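Local coordinates for protein nicotinate-nucleotide diphosphorylase (Carboxylating) (Streptococcus pyogenes GA06023, PDB 5HUO) that probably catalyses conversion of quinolinate and phosphoribosyl pyrophosphate to nicotinate mononucleotide, with release of carbon dioxide, for NAD biosynthesis, at residues I142-A147 against K300-S305; A147-A152 against S292-H297. All coordinates share one frame; numbering follows the deposited sequence.

In the fold
Both contacts use helix 122-153, and Ala147 belongs to both. Interaction 1 packs the helix against 300-305, the run into strand 304-311. Interaction 2 packs its next residues against 292-297, just before that run. Their centres are about 11 Å apart. They also touch directly: Thr146 CA lies 3.7 Å from Leu295 CD2, Met145 CE lies 3.6 Å from Ser294 O, and Ile142 CG1 is 3.5 Å from Leu295 O. A sulfate is bound on the 292-297 side of interaction 2. It may mark where an anionic group of a substrate binds. Interaction 1 has no contact of its own with this ion.

Interaction 1. Residues I142-A147 against K300-S305; sequences IASMTA and KSLDFS
Ile142 meets Lys300 through the backbone: Ile142 N is 4.5 Å from Lys300 O. Here the chain leaves the open alpha/beta barrel of the quinolinate phosphoribosyltransferase fold. It runs along helix 122-153 to strand 304-311 of the antiparallel sheet. The side chain of Ile142 points away from 300-305 and packs on helix 171-180. The nearest backbone pair is Ile142 with Ser301, 7.2 Å between CA atoms.

Ser144, two residues on, makes the side-chain contact. Its OG faces the forked end of Leu302, at 3.8 Å from CD1 and 3.9 Å from CD2. The two methyls therefore share one hydroxyl oxygen almost equally. Leu302 CG is anti to the backbone N (chi1 -165°), which carries both methyls toward the helix. This is van der Waals packing; no hydrogen bond links the two segments. The polar needs of Ser144 OG are met nearby. It accepts from Val78 N and gives to Ser140 O, so Leu302 packs on a hydroxyl that is already held. Leu302 is also tied to the same helix by a backbone hydrogen bond with Gln137. On the other side of 300-305, Ser301 N and OG make hydrogen bonds to Ser298 OG and His297 O of the second subunit, so this run also lies at a subunit interface.

Met145 packs on Ser294 and Leu295 of helix 294-297.

Thr146 bonds within its own helix. Ile142 O takes two bonds from this one residue, from Thr146 N and from Thr146 OG1, each 2.9 Å long. The OG1 bond approaches from above the carbonyl plane, 39° out of it, with a C=O...OG1 angle of 140°.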
# COMPACT_ATOMS: atom_id res chain seq x y z
N ILE A 142 -8.99 -8.98 26.80
CA ILE A 142 -9.03 -7.58 27.23
C ILE A 142 -10.38 -7.23 27.84
O ILE A 142 -10.47 -6.57 28.88
CB ILE A 142 -8.70 -6.63 26.06
CG1 ILE A 142 -7.21 -6.75 25.75
CG2 ILE A 142 -9.05 -5.19 26.39
CD1 ILE A 142 -6.81 -6.08 24.44
N ALA A 143 -11.44 -7.66 27.16
CA ALA A 143 -12.82 -7.36 27.65
C ALA A 143 -13.03 -7.95 29.04
O ALA A 143 -13.48 -7.28 29.96
CB ALA A 143 -13.85 -7.87 26.70
N SER A 144 -12.60 -9.20 29.17
CA SER A 144 -12.66 -9.94 30.43
C SER A 144 -11.94 -9.17 31.54
O SER A 144 -12.45 -8.96 32.66
CB SER A 144 -12.06 -11.31 30.26
OG SER A 144 -12.86 -12.14 29.42
N MET A 145 -10.73 -8.76 31.23
CA MET A 145 -9.90 -8.08 32.23
C MET A 145 -10.51 -6.73 32.64
O MET A 145 -10.52 -6.39 33.82
CB MET A 145 -8.47 -7.90 31.74
CG MET A 145 -7.52 -7.49 32.84
SD MET A 145 -5.92 -7.27 32.09
CE MET A 145 -4.96 -6.63 33.49
N THR A 146 -10.98 -5.99 31.65
CA THR A 146 -11.68 -4.72 31.88
C THR A 146 -12.90 -4.92 32.80
O THR A 146 -13.04 -4.27 33.82
CB THR A 146 -12.14 -4.09 30.57
OG1 THR A 146 -11.00 -3.84 29.75
CG2 THR A 146 -12.88 -2.79 30.83
N ALA A 147 -13.70 -5.92 32.46
CA ALA A 147 -14.84 -6.32 33.29
C ALA A 147 -14.46 -6.65 34.70
O ALA A 147 -15.13 -6.24 35.65
CB ALA A 147 -15.57 -7.50 32.69
N LYS A 300 -4.23 -11.07 29.60
CA LYS A 300 -4.12 -12.48 29.26
C LYS A 300 -5.13 -12.77 28.19
O LYS A 300 -6.20 -12.19 28.19
CB LYS A 300 -4.38 -13.35 30.49
CG LYS A 300 -3.19 -13.37 31.42
CD LYS A 300 -3.48 -14.21 32.66
CE LYS A 300 -2.24 -14.46 33.56
NZ LYS A 300 -2.39 -15.64 34.48
N SER A 301 -4.82 -13.63 27.24
CA SER A 301 -5.83 -13.90 26.24
C SER A 301 -6.81 -14.91 26.84
O SER A 301 -6.46 -15.63 27.73
CB SER A 301 -5.27 -14.32 24.87
OG SER A 301 -4.39 -15.36 25.05
N LEU A 302 -8.04 -14.92 26.36
CA LEU A 302 -9.05 -15.84 26.83
C LEU A 302 -9.09 -17.06 25.93
O LEU A 302 -9.21 -16.94 24.72
CB LEU A 302 -10.42 -15.17 26.83
CG LEU A 302 -11.51 -15.87 27.63
CD1 LEU A 302 -11.26 -15.57 29.10
CD2 LEU A 302 -12.90 -15.34 27.23
N ASP A 303 -9.09 -18.24 26.53
CA ASP A 303 -9.04 -19.49 25.78
C ASP A 303 -10.40 -19.88 25.06
O ASP A 303 -11.51 -19.78 25.66
CB ASP A 303 -8.52 -20.59 26.68
CG ASP A 303 -8.03 -21.84 25.88
OD1 ASP A 303 -7.77 -21.77 24.65
OD2 ASP A 303 -7.91 -22.93 26.50
N PHE A 304 -10.29 -20.22 23.77
CA PHE A 304 -11.37 -20.76 22.96
C PHE A 304 -10.77 -21.93 22.15
O PHE A 304 -9.56 -22.02 22.02
CB PHE A 304 -11.91 -19.77 21.91
CG PHE A 304 -12.70 -18.62 22.45
CD1 PHE A 304 -12.04 -17.48 22.96
CD2 PHE A 304 -14.06 -18.62 22.44
CE1 PHE A 304 -12.74 -16.41 23.45
CE2 PHE A 304 -14.79 -17.54 22.92
CZ PHE A 304 -14.13 -16.44 23.43
N SER A 305 -11.63 -22.79 21.59
CA SER A 305 -11.18 -23.73 20.61
C SER A 305 -12.24 -23.95 19.55
O SER A 305 -13.40 -23.72 19.74
CB SER A 305 -10.81 -25.05 21.26
OG SER A 305 -11.98 -25.86 21.41

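Interaction 2. Residues A147-A152 against S292-H297; sequences AAYVEA and SGSLTH. With SO4 (sulfate ion), chain I.
Ser292 OG touches Tyr149 CE2 at 3.5 Å and is held by two polar groups. It gives a hydrogen bond to Ile274 O. It also accepts a weak capping bond from Ser294 N, 3.4 Å long, in the turn that leads into helix 294-297. It meets the tyrosine ring obliquely.

Tyr149 is the one residue of 147-152 that reaches the other segment. Its ring extends from the helix past Leu295 to the turn. Leu295 CD2 sits over the ring centre, 3.7 Å from the centroid and 9° off the normal. This is a CH-pi contact made by a single methyl. Farther out, Tyr149 OH packs on Ser294 CB at 3.6 Å. The ring is thus met at its face by Leu295 and near its outer end by the two serines. No hydrogen bond joins the segments.

The turn and the short helix 294-297 also bind a sulfate, probably from the crystallisation liquor. His297 NE2 gives a 2.7 Å bond to sulfate O4, with an N-H...O angle of 161°. O4 lies in the plane of the imidazole, at its edge. His297 CG stands between the backbone N and the carbonyl carbon (chi1 68°), which folds the ring back over Gly293 O. Gly293 N also bonds to the sulfate, though its modelled length is doubtful. Lys165 NZ also hydrogen-bonds to the sulfate. The site is consistent with a pocket for an anionic substrate group.

In the fold, this contact packs helix 122-153 against the turn that follows strand 289-291. Leu295 also touches Val160 of the adjacent strand 159-161, while Thr296 faces helix 171-180.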
# COMPACT_ATOMS: atom_id res chain seq x y z
N ALA A 147 -13.70 -5.92 32.46
CA ALA A 147 -14.84 -6.32 33.29
C ALA A 147 -14.46 -6.65 34.70
O ALA A 147 -15.13 -6.24 35.65
CB ALA A 147 -15.57 -7.50 32.69
N ALA A 148 -13.36 -7.36 34.85
CA ALA A 148 -12.85 -7.74 36.19
C ALA A 148 -12.45 -6.50 37.01
O ALA A 148 -12.67 -6.44 38.22
CB ALA A 148 -11.68 -8.68 36.05
N TYR A 149 -11.79 -5.55 36.36
CA TYR A 149 -11.38 -4.32 37.02
C TYR A 149 -12.59 -3.54 37.50
O TYR A 149 -12.62 -3.01 38.60
CB TYR A 149 -10.56 -3.45 36.08
CG TYR A 149 -9.04 -3.72 36.09
CD1 TYR A 149 -8.55 -4.99 36.02
CD2 TYR A 149 -8.11 -2.68 36.15
CE1 TYR A 149 -7.19 -5.22 35.98
CE2 TYR A 149 -6.76 -2.91 36.13
CZ TYR A 149 -6.31 -4.18 36.06
OH TYR A 149 -4.96 -4.43 36.04
N VAL A 150 -13.59 -3.46 36.64
CA VAL A 150 -14.81 -2.73 37.00
C VAL A 150 -15.43 -3.31 38.27
O VAL A 150 -15.80 -2.58 39.16
CB VAL A 150 -15.85 -2.73 35.85
CG1 VAL A 150 -17.22 -2.30 36.34
CG2 VAL A 150 -15.40 -1.79 34.76
N GLU A 151 -15.57 -4.63 38.32
CA GLU A 151 -16.11 -5.28 39.47
C GLU A 151 -15.26 -5.08 40.73
O GLU A 151 -15.77 -4.75 41.76
CB GLU A 151 -16.27 -6.75 39.24
CG GLU A 151 -16.81 -7.42 40.49
CD GLU A 151 -17.65 -8.62 40.21
OE1 GLU A 151 -17.38 -9.34 39.19
OE2 GLU A 151 -18.57 -8.86 41.06
N ALA A 152 -13.98 -5.31 40.62
CA ALA A 152 -13.05 -5.07 41.71
C ALA A 152 -13.16 -3.66 42.32
O ALA A 152 -13.03 -3.45 43.52
CB ALA A 152 -11.64 -5.31 41.25
N SER A 292 -5.97 2.67 33.46
CA SER A 292 -5.01 1.59 33.58
C SER A 292 -4.42 1.16 32.21
O SER A 292 -5.10 0.73 31.31
CB SER A 292 -5.66 0.38 34.24
OG SER A 292 -4.70 -0.65 34.46
N GLY A 293 -3.11 1.18 32.13
CA GLY A 293 -2.39 0.61 30.98
C GLY A 293 -2.45 -0.90 30.87
O GLY A 293 -2.36 -1.45 29.78
N SER A 294 -2.56 -1.57 32.02
CA SER A 294 -2.50 -3.05 32.06
C SER A 294 -3.62 -3.72 31.29
O SER A 294 -3.50 -4.82 30.77
CB SER A 294 -2.54 -3.53 33.48
OG SER A 294 -1.49 -2.95 34.19
N LEU A 295 -4.73 -3.01 31.23
CA LEU A 295 -5.91 -3.52 30.49
C LEU A 295 -5.56 -3.86 29.05
O LEU A 295 -6.14 -4.80 28.49
CB LEU A 295 -7.02 -2.48 30.48
CG LEU A 295 -7.68 -2.25 31.85
CD1 LEU A 295 -8.79 -1.22 31.66
CD2 LEU A 295 -8.24 -3.54 32.41
N THR A 296 -4.64 -3.10 28.48
CA THR A 296 -4.25 -3.30 27.08
C THR A 296 -2.84 -3.82 26.90
O THR A 296 -2.60 -4.61 26.00
CB THR A 296 -4.42 -2.01 26.26
OG1 THR A 296 -3.78 -0.92 26.95
CG2 THR A 296 -5.87 -1.70 26.12
N HIS A 297 -1.91 -3.45 27.77
CA HIS A 297 -0.49 -3.93 27.56
C HIS A 297 -0.16 -5.30 28.17
O HIS A 297 0.85 -5.88 27.84
CB HIS A 297 0.58 -2.87 27.91
CG HIS A 297 0.70 -2.51 29.35
ND1 HIS A 297 0.88 -3.45 30.35
CD2 HIS A 297 0.75 -1.30 29.97
CE1 HIS A 297 1.01 -2.84 31.52
NE2 HIS A 297 0.92 -1.54 31.32
S SO4 I . 0.05 1.67 33.88
O1 SO4 I . -0.11 1.23 35.27
O2 SO4 I . -1.24 2.18 33.42
O3 SO4 I . 0.91 2.83 33.85
O4 SO4 I . 0.59 0.62 32.98